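Long-range contacts in probable glutamine-binding lipoprotein GlnH (GLNBP) (Mycobacterium tuberculosis, PDB 6H20), which probably binds amino acids such as aspartate and asparagine outside the membrane as a solute-binding lipoprotein, and helps regulate protein kinase G to control glutamate metabolism: residues Gln143-Pro148 and Ala205-Asp210; Thr154-Leu159 and Val226-Ala231; Arg163-Arg168 and Val186-Trp191; Asp193-Leu198 and Glu218-Leu223. All coordinates share one frame; numbering follows the deposited sequence.

Interaction 1. Residues Gln143-Pro148 and Ala205-Asp210. With ASN (asparagine), chain B.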
# COMPACT_ATOMS: atom_id res chain seq x y z
N GLN A 143 -0.93 -6.66 -8.85
CA GLN A 143 -0.18 -7.78 -8.27
C GLN A 143 0.55 -8.56 -9.36
O GLN A 143 -0.05 -8.95 -10.37
CB GLN A 143 -1.15 -8.72 -7.54
CG GLN A 143 -0.43 -9.90 -6.85
CD GLN A 143 -1.30 -10.54 -5.79
OE1 GLN A 143 -2.38 -10.05 -5.47
NE2 GLN A 143 -0.82 -11.67 -5.24
N ARG A 144 1.85 -8.82 -9.14
CA ARG A 144 2.65 -9.62 -10.07
C ARG A 144 3.51 -10.59 -9.26
O ARG A 144 3.27 -10.83 -8.07
CB ARG A 144 3.45 -8.74 -11.04
CG ARG A 144 2.54 -7.88 -11.93
CD ARG A 144 3.33 -7.13 -13.00
NE ARG A 144 3.89 -8.05 -13.98
CZ ARG A 144 4.80 -7.71 -14.88
NH1 ARG A 144 5.25 -6.46 -14.92
NH2 ARG A 144 5.27 -8.60 -15.74
N ILE A 145 4.53 -11.15 -9.91
CA ILE A 145 5.39 -12.18 -9.32
C ILE A 145 6.84 -11.71 -9.36
O ILE A 145 7.29 -11.16 -10.37
CB ILE A 145 5.23 -13.52 -10.08
CG1 ILE A 145 3.78 -14.02 -10.04
CG2 ILE A 145 6.19 -14.57 -9.53
CD1 ILE A 145 3.49 -15.14 -11.04
N LEU A 146 7.58 -11.97 -8.28
CA LEU A 146 9.01 -11.69 -8.20
C LEU A 146 9.75 -13.00 -8.00
O LEU A 146 9.43 -13.78 -7.09
CB LEU A 146 9.28 -10.75 -7.01
CG LEU A 146 10.74 -10.38 -6.73
CD1 LEU A 146 11.19 -9.36 -7.74
CD2 LEU A 146 10.88 -9.82 -5.31
N ALA A 147 10.75 -13.26 -8.84
CA ALA A 147 11.52 -14.50 -8.72
C ALA A 147 12.96 -14.22 -9.11
O ALA A 147 13.25 -13.21 -9.78
CB ALA A 147 10.93 -15.59 -9.62
N PRO A 148 13.90 -15.07 -8.72
CA PRO A 148 15.28 -14.89 -9.18
C PRO A 148 15.37 -15.01 -10.70
O PRO A 148 14.57 -15.70 -11.34
CB PRO A 148 16.04 -16.03 -8.49
CG PRO A 148 15.17 -16.38 -7.29
CD PRO A 148 13.77 -16.19 -7.77
N ALA A 205 9.35 -17.64 -4.61
CA ALA A 205 8.87 -16.43 -5.25
C ALA A 205 8.12 -15.59 -4.23
O ALA A 205 7.72 -16.08 -3.17
CB ALA A 205 7.95 -16.76 -6.43
N VAL A 206 7.94 -14.32 -4.57
CA VAL A 206 7.11 -13.39 -3.80
C VAL A 206 6.02 -12.89 -4.72
O VAL A 206 6.27 -12.65 -5.90
CB VAL A 206 7.96 -12.21 -3.29
CG1 VAL A 206 7.12 -11.31 -2.37
CG2 VAL A 206 9.17 -12.73 -2.55
N SER A 207 4.80 -12.72 -4.21
CA SER A 207 3.74 -12.16 -5.05
C SER A 207 3.03 -11.04 -4.31
O SER A 207 2.41 -11.28 -3.27
CB SER A 207 2.74 -13.22 -5.51
OG SER A 207 1.77 -12.63 -6.38
N THR A 208 3.09 -9.84 -4.87
CA THR A 208 2.36 -8.68 -4.33
C THR A 208 2.36 -7.59 -5.40
O THR A 208 2.77 -7.83 -6.54
CB THR A 208 2.91 -8.21 -2.98
OG1 THR A 208 2.04 -7.21 -2.43
CG2 THR A 208 4.30 -7.59 -3.07
N ASP A 209 1.92 -6.40 -5.01
CA ASP A 209 1.86 -5.25 -5.90
C ASP A 209 3.18 -5.05 -6.63
O ASP A 209 4.25 -5.08 -6.01
CB ASP A 209 1.62 -3.99 -5.06
CG ASP A 209 0.44 -4.08 -4.10
OD1 ASP A 209 -0.31 -5.08 -4.07
OD2 ASP A 209 0.29 -3.09 -3.36
N ASP A 210 3.10 -4.78 -7.94
CA ASP A 210 4.33 -4.57 -8.71
C ASP A 210 5.16 -3.40 -8.19
O ASP A 210 6.40 -3.43 -8.27
CB ASP A 210 4.05 -4.48 -10.22
CG ASP A 210 3.04 -3.39 -10.62
OD1 ASP A 210 2.43 -2.69 -9.78
OD2 ASP A 210 2.87 -3.23 -11.85
N ASN B . -1.64 -3.28 -1.41
CA ASN B . -1.78 -4.60 -0.79
C ASN B . -2.78 -4.51 0.35
O ASN B . -2.89 -5.45 1.16
CB ASN B . -0.43 -5.11 -0.29
CG ASN B . 0.11 -4.31 0.87
OD1 ASN B . -0.32 -3.19 1.14
ND2 ASN B . 1.04 -4.90 1.59
OXT ASN B . -3.49 -3.49 0.45
O HOH W 1 -1.00 -7.67 -4.17
O HOH W 2 4.81 -3.98 -13.52

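Interaction 2. Residues Thr154-Leu159 and Val226-Ala231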
# COMPACT_ATOMS: atom_id res chain seq x y z
N THR A 154 7.40 -17.96 -14.69
CA THR A 154 6.97 -16.80 -15.48
C THR A 154 5.47 -16.58 -15.52
O THR A 154 5.03 -15.56 -16.05
CB THR A 154 7.49 -16.87 -16.93
OG1 THR A 154 6.86 -17.96 -17.61
CG2 THR A 154 9.00 -17.04 -16.96
N LYS A 155 4.67 -17.51 -15.01
CA LYS A 155 3.22 -17.34 -15.03
C LYS A 155 2.62 -17.87 -13.74
O LYS A 155 3.29 -18.53 -12.94
CB LYS A 155 2.58 -18.00 -16.26
CG LYS A 155 3.03 -19.40 -16.53
CD LYS A 155 2.54 -19.85 -17.90
CE LYS A 155 3.47 -20.87 -18.51
NZ LYS A 155 3.57 -22.09 -17.66
N VAL A 156 1.35 -17.54 -13.53
CA VAL A 156 0.69 -17.86 -12.27
C VAL A 156 0.71 -19.36 -12.00
O VAL A 156 0.93 -19.80 -10.86
CB VAL A 156 -0.73 -17.29 -12.25
CG1 VAL A 156 -1.46 -17.69 -10.98
CG2 VAL A 156 -0.66 -15.79 -12.36
N SER A 157 0.48 -20.18 -13.04
CA SER A 157 0.39 -21.62 -12.82
C SER A 157 1.72 -22.20 -12.35
O SER A 157 1.73 -23.26 -11.71
CB SER A 157 -0.12 -22.33 -14.08
OG SER A 157 0.76 -22.16 -15.17
N ASP A 158 2.84 -21.52 -12.63
CA ASP A 158 4.14 -21.97 -12.15
C ASP A 158 4.26 -21.90 -10.63
O ASP A 158 5.16 -22.54 -10.06
CB ASP A 158 5.24 -21.11 -12.77
CG ASP A 158 5.39 -21.32 -14.26
OD1 ASP A 158 5.03 -22.42 -14.76
OD2 ASP A 158 5.86 -20.40 -14.95
N LEU A 159 3.39 -21.14 -9.97
CA LEU A 159 3.42 -21.02 -8.52
C LEU A 159 2.87 -22.25 -7.81
O LEU A 159 3.20 -22.46 -6.64
CB LEU A 159 2.63 -19.78 -8.09
CG LEU A 159 3.20 -18.47 -8.65
CD1 LEU A 159 2.41 -17.29 -8.08
CD2 LEU A 159 4.69 -18.34 -8.34
N VAL A 226 7.86 -10.85 -13.12
CA VAL A 226 7.34 -11.66 -14.21
C VAL A 226 5.83 -11.81 -14.05
O VAL A 226 5.25 -11.50 -13.01
CB VAL A 226 8.01 -13.05 -14.27
CG1 VAL A 226 9.52 -12.91 -14.43
CG2 VAL A 226 7.69 -13.85 -13.02
N GLY A 227 5.20 -12.29 -15.12
CA GLY A 227 3.82 -12.70 -15.08
C GLY A 227 2.83 -11.61 -15.42
O GLY A 227 3.17 -10.43 -15.55
N PRO A 228 1.57 -11.99 -15.54
CA PRO A 228 0.53 -11.03 -15.92
C PRO A 228 0.07 -10.23 -14.72
O PRO A 228 0.42 -10.50 -13.57
CB PRO A 228 -0.59 -11.96 -16.39
CG PRO A 228 -0.47 -13.15 -15.51
CD PRO A 228 1.01 -13.31 -15.21
N ASP A 229 -0.72 -9.20 -15.00
CA ASP A 229 -1.42 -8.52 -13.93
C ASP A 229 -2.39 -9.50 -13.28
O ASP A 229 -3.25 -10.08 -13.95
CB ASP A 229 -2.18 -7.33 -14.52
CG ASP A 229 -1.28 -6.16 -14.84
OD1 ASP A 229 -0.09 -6.15 -14.45
OD2 ASP A 229 -1.78 -5.22 -15.49
N MET A 230 -2.23 -9.73 -11.97
CA MET A 230 -3.02 -10.74 -11.27
C MET A 230 -4.19 -10.16 -10.48
O MET A 230 -5.11 -10.91 -10.13
CB MET A 230 -2.14 -11.51 -10.27
CG MET A 230 -1.01 -12.29 -10.94
SD MET A 230 0.19 -12.90 -9.73
CE MET A 230 -0.84 -13.99 -8.76
N ALA A 231 -4.18 -8.85 -10.20
CA ALA A 231 -5.22 -8.21 -9.40
C ALA A 231 -4.92 -6.74 -9.21
O ALA A 231 -3.84 -6.39 -8.73
CB ALA A 231 -5.30 -8.85 -8.01

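Interaction 3. Residues Arg163-Arg168 and Val186-Trp191. With ASN (asparagine), chain B.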
# COMPACT_ATOMS: atom_id res chain seq x y z
N ARG A 163 6.99 -22.52 -3.18
CA ARG A 163 6.92 -21.75 -1.94
C ARG A 163 6.80 -20.27 -2.30
O ARG A 163 7.73 -19.67 -2.83
CB ARG A 163 8.16 -22.00 -1.07
CG ARG A 163 8.26 -23.43 -0.55
CD ARG A 163 9.67 -23.73 -0.05
NE ARG A 163 10.67 -23.46 -1.08
CZ ARG A 163 11.97 -23.38 -0.85
NH1 ARG A 163 12.44 -23.54 0.38
NH2 ARG A 163 12.81 -23.13 -1.86
N VAL A 164 5.65 -19.67 -1.99
CA VAL A 164 5.35 -18.29 -2.34
C VAL A 164 5.13 -17.51 -1.06
O VAL A 164 4.30 -17.90 -0.22
CB VAL A 164 4.10 -18.22 -3.24
CG1 VAL A 164 3.76 -16.78 -3.56
CG2 VAL A 164 4.32 -19.02 -4.51
N CYS A 165 5.85 -16.39 -0.92
CA CYS A 165 5.78 -15.56 0.28
C CYS A 165 4.80 -14.41 0.10
O CYS A 165 4.79 -13.73 -0.93
CB CYS A 165 7.17 -14.99 0.57
SG CYS A 165 7.31 -14.12 2.16
N VAL A 166 4.00 -14.17 1.16
CA VAL A 166 3.08 -13.04 1.23
C VAL A 166 3.09 -12.51 2.66
O VAL A 166 3.27 -13.27 3.62
CB VAL A 166 1.63 -13.38 0.83
CG1 VAL A 166 1.55 -13.62 -0.67
CG2 VAL A 166 1.14 -14.56 1.63
N ALA A 167 2.86 -11.21 2.81
CA ALA A 167 2.69 -10.66 4.14
C ALA A 167 1.28 -10.91 4.64
O ALA A 167 0.31 -10.86 3.86
CB ALA A 167 2.98 -9.16 4.15
N ARG A 168 1.15 -11.18 5.93
CA ARG A 168 -0.17 -11.40 6.50
C ARG A 168 -0.97 -10.11 6.45
O ARG A 168 -0.42 -9.00 6.51
CB ARG A 168 -0.03 -11.93 7.94
CG ARG A 168 0.40 -13.39 7.98
CD ARG A 168 0.38 -13.99 9.38
NE ARG A 168 1.43 -13.45 10.24
CZ ARG A 168 2.71 -13.82 10.21
NH1 ARG A 168 3.12 -14.74 9.34
NH2 ARG A 168 3.58 -13.27 11.05
N VAL A 186 3.84 -19.23 2.35
CA VAL A 186 4.68 -18.82 3.47
C VAL A 186 4.32 -17.38 3.78
O VAL A 186 4.44 -16.51 2.91
CB VAL A 186 6.17 -18.96 3.12
CG1 VAL A 186 7.04 -18.49 4.29
CG2 VAL A 186 6.50 -20.39 2.73
N SER A 187 3.87 -17.12 5.00
CA SER A 187 3.46 -15.76 5.35
C SER A 187 4.44 -15.14 6.35
O SER A 187 5.08 -15.85 7.13
CB SER A 187 2.01 -15.70 5.85
OG SER A 187 1.86 -16.24 7.16
N VAL A 188 4.55 -13.82 6.28
CA VAL A 188 5.49 -13.04 7.09
C VAL A 188 4.81 -11.76 7.57
O VAL A 188 3.69 -11.45 7.18
CB VAL A 188 6.78 -12.70 6.31
CG1 VAL A 188 7.55 -13.98 5.96
CG2 VAL A 188 6.43 -11.88 5.08
N VAL A 189 5.52 -11.00 8.40
CA VAL A 189 4.97 -9.74 8.90
C VAL A 189 4.99 -8.67 7.81
O VAL A 189 4.00 -7.95 7.61
CB VAL A 189 5.73 -9.27 10.15
CG1 VAL A 189 5.22 -7.89 10.58
CG2 VAL A 189 5.56 -10.26 11.27
N ASN A 190 6.12 -8.51 7.11
CA ASN A 190 6.23 -7.44 6.14
C ASN A 190 7.00 -7.90 4.91
O ASN A 190 7.64 -8.96 4.91
CB ASN A 190 6.77 -6.14 6.75
CG ASN A 190 8.18 -6.28 7.25
OD1 ASN A 190 9.08 -6.67 6.50
ND2 ASN A 190 8.40 -5.96 8.52
N TRP A 191 6.92 -7.10 3.85
CA TRP A 191 7.47 -7.51 2.56
C TRP A 191 8.99 -7.61 2.59
O TRP A 191 9.56 -8.43 1.85
CB TRP A 191 6.98 -6.59 1.45
CG TRP A 191 5.52 -6.76 1.26
CD1 TRP A 191 4.54 -5.87 1.59
CD2 TRP A 191 4.86 -7.93 0.75
NE1 TRP A 191 3.31 -6.41 1.29
CE2 TRP A 191 3.47 -7.66 0.77
CE3 TRP A 191 5.30 -9.16 0.26
CZ2 TRP A 191 2.53 -8.59 0.35
CZ3 TRP A 191 4.36 -10.09 -0.17
CH2 TRP A 191 2.98 -9.79 -0.12
N ASN B . -1.64 -3.28 -1.41
CA ASN B . -1.78 -4.60 -0.79
C ASN B . -2.78 -4.51 0.35
O ASN B . -2.89 -5.45 1.16
CB ASN B . -0.43 -5.11 -0.29
CG ASN B . 0.11 -4.31 0.87
OD1 ASN B . -0.32 -3.19 1.14
ND2 ASN B . 1.04 -4.90 1.59
OXT ASN B . -3.49 -3.49 0.45
O HOH W 3 1.32 -8.09 8.33

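Interaction 4. Residues Asp193-Leu198 and Glu218-Leu223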
# COMPACT_ATOMS: atom_id res chain seq x y z
N ASP A 193 10.62 -8.99 4.83
CA ASP A 193 10.88 -10.34 5.31
C ASP A 193 10.83 -11.35 4.17
O ASP A 193 11.57 -12.33 4.17
CB ASP A 193 9.87 -10.71 6.39
CG ASP A 193 9.92 -9.77 7.58
OD1 ASP A 193 11.00 -9.23 7.88
OD2 ASP A 193 8.87 -9.58 8.22
N CYS A 194 9.95 -11.12 3.18
CA CYS A 194 9.91 -11.99 2.01
C CYS A 194 11.20 -11.90 1.23
O CYS A 194 11.70 -12.90 0.71
CB CYS A 194 8.74 -11.62 1.09
SG CYS A 194 7.12 -12.12 1.67
N LEU A 195 11.77 -10.69 1.15
CA LEU A 195 13.02 -10.54 0.43
C LEU A 195 14.13 -11.32 1.12
O LEU A 195 14.90 -12.04 0.47
CB LEU A 195 13.38 -9.06 0.30
CG LEU A 195 14.76 -8.84 -0.33
CD1 LEU A 195 14.81 -9.44 -1.73
CD2 LEU A 195 15.12 -7.37 -0.35
N VAL A 196 14.22 -11.21 2.45
CA VAL A 196 15.22 -11.98 3.18
C VAL A 196 15.04 -13.48 2.94
O VAL A 196 16.01 -14.20 2.68
CB VAL A 196 15.17 -11.64 4.68
CG1 VAL A 196 16.06 -12.60 5.48
CG2 VAL A 196 15.59 -10.20 4.90
N ALA A 197 13.80 -13.95 3.01
CA ALA A 197 13.53 -15.37 2.79
C ALA A 197 13.99 -15.82 1.41
O ALA A 197 14.52 -16.93 1.25
CB ALA A 197 12.05 -15.66 2.98
N LEU A 198 13.77 -14.99 0.39
CA LEU A 198 14.18 -15.37 -0.96
C LEU A 198 15.70 -15.31 -1.09
O LEU A 198 16.31 -16.19 -1.72
CB LEU A 198 13.49 -14.47 -1.99
CG LEU A 198 13.69 -14.81 -3.46
CD1 LEU A 198 13.35 -16.27 -3.78
CD2 LEU A 198 12.84 -13.88 -4.31
N GLU A 218 15.01 -3.18 -6.41
CA GLU A 218 16.03 -2.16 -6.20
C GLU A 218 17.04 -2.59 -5.15
O GLU A 218 18.22 -2.23 -5.24
CB GLU A 218 15.39 -0.82 -5.81
CG GLU A 218 14.52 -0.22 -6.89
CD GLU A 218 15.14 1.01 -7.53
OE1 GLU A 218 16.38 1.10 -7.56
OE2 GLU A 218 14.38 1.88 -8.00
N GLU A 219 16.61 -3.38 -4.18
CA GLU A 219 17.53 -3.89 -3.17
C GLU A 219 18.28 -5.12 -3.64
O GLU A 219 19.37 -5.40 -3.12
CB GLU A 219 16.76 -4.21 -1.88
CG GLU A 219 16.21 -2.96 -1.20
CD GLU A 219 15.29 -3.24 -0.03
OE1 GLU A 219 15.53 -2.67 1.05
OE2 GLU A 219 14.31 -4.01 -0.20
N ASP A 220 17.74 -5.86 -4.61
CA ASP A 220 18.32 -7.14 -5.02
C ASP A 220 18.12 -7.28 -6.53
O ASP A 220 17.18 -7.94 -6.98
CB ASP A 220 17.63 -8.29 -4.28
CG ASP A 220 18.30 -9.63 -4.51
OD1 ASP A 220 19.17 -9.72 -5.40
OD2 ASP A 220 17.93 -10.59 -3.80
N PRO A 221 19.02 -6.71 -7.34
CA PRO A 221 18.81 -6.74 -8.80
C PRO A 221 18.98 -8.12 -9.43
O PRO A 221 18.77 -8.25 -10.65
CB PRO A 221 19.85 -5.74 -9.33
CG PRO A 221 20.28 -4.96 -8.13
CD PRO A 221 20.13 -5.83 -6.95
N TYR A 222 19.33 -9.14 -8.65
CA TYR A 222 19.28 -10.51 -9.14
C TYR A 222 17.84 -10.98 -9.34
O TYR A 222 17.60 -11.97 -10.03
CB TYR A 222 20.06 -11.39 -8.14
CG TYR A 222 19.89 -12.89 -8.22
CD1 TYR A 222 20.09 -13.59 -9.41
CD2 TYR A 222 19.56 -13.62 -7.07
CE1 TYR A 222 19.95 -14.98 -9.46
CE2 TYR A 222 19.43 -14.99 -7.12
CZ TYR A 222 19.62 -15.67 -8.30
OH TYR A 222 19.47 -17.05 -8.31
N LEU A 223 16.87 -10.28 -8.76
CA LEU A 223 15.47 -10.63 -8.92
C LEU A 223 14.84 -9.85 -10.07
O LEU A 223 15.30 -8.77 -10.45
CB LEU A 223 14.70 -10.35 -7.62
CG LEU A 223 15.41 -10.83 -6.36
CD1 LEU A 223 14.53 -10.47 -5.16
CD2 LEU A 223 15.64 -12.33 -6.41

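Interaction 1. Residues Gln143-Pro148 and Ala205-Asp210
Gln143 lays its extended side chain along Ser207: CG, anti to the backbone N (chi1 -178°), runs beside OG and the amide nitrogen closes on it. NE2 donates a nearly straight bond to Ser207 OG over 3.0 Å, the hydroxyl lying in the amide plane. The buried Ser207 OG in turn donates a hydrogen bond to Arg144 O at 2.9 Å, from above the carbonyl plane; a weak bond from Thr208 N reaches the same oxygen. Arg144 N donates to Thr208 O at 2.9 Å. Arg144 CD crosses Asp210 CB obliquely at 3.9 Å, and a water links Arg144 NH1 to Asp210 OD2; the charged groups do not touch, and Arg144 NH2 bonds to Gly227 O, Asp210 OD1 to Asn142 N. Further along, Leu146 and Val206 form a regular antiparallel hydrogen-bonded pair, Leu146 N to Val206 O at 2.8 Å and Val206 N to Leu146 O at 3.0 Å. Past the corner at Thr208, Asp209, opposite Gln143 as a non-hydrogen-bonded pair with diverging side chains, occupies the N-cap position of helix 210-219 without a side-chain capping bond. Asp209 OD2 takes a bond of 2.8 Å from the amino N of the bound asparagine and a second from Tyr235 OH. A water donates to Asp209 OD1 at 2.7 Å and weakly to Gln143 OE1, so Gln143 probably steadies the carboxylate as a second-shell residue. This is the strand-to-helix corner of a periplasmic-binding-protein fold, where an acidic group receives the ligand's alpha-amino end.

Interaction 2. Residues Thr154-Leu159 and Val226-Ala231
Val156 CG2 is the methyl at the middle of this surface contact, approaching Met230 tip to tip, with 3.8 Å to Met230 CG. Met230 bends at its last torsion (chi3 63°), which brings SD and CE to the same methyl, each 4.0 Å from Val156 CG2. The Pro228 ring adds CG and CD from a further direction. Alongside, the backbones come close: Gly227, at phi 91°, has no side chain, and its CA lies 3.3 Å from Thr154 O in a CA-H...O contact. Val226 CG2 rests on Thr154 CA at 3.9 Å. Behind this shell, Asp158 fixes the opposing loop. Its OD2 accepts from Thr154 N at 2.9 Å through the anti lone pair, and from Lys155 N above the carboxylate plane, while a weak, long salt bridge (3.3 Å) runs from Lys155 NZ to Asp158 OD1. On the other side, Gly227 O is held by Arg144, and backbone bonds tie Met230 and Ala231 to Gln143. The contact thus joins two connections of one alpha/beta lobe of the solute-binding fold: the loop between strands 139-148 and 163-167, and the loop between strands 223-226 and 232-240.

Interaction 3. Residues Arg163-Arg168 and Val186-Trp191
Strand 163-167 runs parallel to strand 184-188, at 28° to its 186-188 part, and the backbone ladder climbs from Val186 N to Val164 O (2.9 Å) through Val166 and Val188 to Arg168 N, which gives Val188 O a bond of 2.8 Å. They are the two strands of a beta-alpha-beta crossover whose helix is 171-176. Cys165, Val186, Ala167 and Val188 share one face of the sheet, where Cys165 SG packs on Val188 CG2 and is joined by a disulfide to Cys194 of helix 191-199. Val166 and Ser187 lie on the other face. Ser187 OG takes the crowded position between its backbone N and carbonyl carbon, and there meets Arg168. The arginine bends at chi3 (-70°), so that NH1 donates to Ser187 OG at 2.9 Å within the guanidinium plane, while one face of the group lies over the backbone carbon of Val188. Arg168 NH2 donates a hydrogen bond to Gly6 O. Just past the strand ends, a water donates to both Arg168 O and Val189 O and bridges the two segments. Trp191, at the start of helix 191-199, folds its indole back across the end of strand 163-167. Ala167 CB sits over the six-membered ring in a CH-pi contact, 4.0 Å from its centroid, with Val166 CB beside CH2. Cys165 O lies at the ring's edge. Also in the ring plane, at the pyrrole edge, lies ND2 of the bound asparagine, 2.7 Å from Trp191 NE1.

Interaction 4. Residues Asp193-Leu198 and Glu218-Leu223
Leu198 and Leu223 point at each other tip to tip, CD2 against CD2 at 3.8 Å, whereas Leu195 crosses Leu223 obliquely and touches it by CD1 against CD1 at 3.6 Å. Both helix leucines hold CG anti to the backbone N (chi1 174° and -174°), and, lying three residues apart, they project toward Leu223 from the same side of the helix. Leu223 sets its CG anti to the carbonyl carbon, so that CD1 reaches both leucines and CD2 meets Leu198. The other branch of Leu195, CD2, is crossed obliquely by the extended Glu219 chain, 3.5 Å from Glu219 OE2 and 3.9 Å from Glu219 CB. CD2 thus faces Glu219, while CD1 is shared by Leu223 and Asp220, whose OD2 is 3.9 Å from Leu195 CD1. The buried part of the contact is carried by the three leucines. A type I turn from Asp220 to Leu223, closed by Leu223 N to Asp220 O at 3.0 Å, brings Leu223 against helix 191-199. Helix 191-199 is thereby packed against the turn that leads from helix 210-219 into strand 223-226, while Pro148 and Leu146 of strand 139-148 touch Leu198 and Leu223 respectively.

In the fold
All four contacts belong to one lobe of the two-lobed solute-binding fold. Interactions 1 and 3 share its sheet, strands 205-207 and 163-167 being neighbours, and both reach the asparagine, through Asp209 and Trp191; their centres are about 11 Å apart. Measured likewise between centres, interaction 4 lies about 13 Å from interaction 3, joined to it by the Cys165-Cys194 disulfide, and about 10 Å from interaction 1, while interaction 2 sits about 8 Å from interaction 1 and 18 Å from interaction 4. Along the chain, interactions 3 and 4 follow in series, both nested within the loop closed by interaction 2, whose segments alternate with those of interaction 1. Asp209 and Trp191 thus sit where strands of the sheet give way to helices.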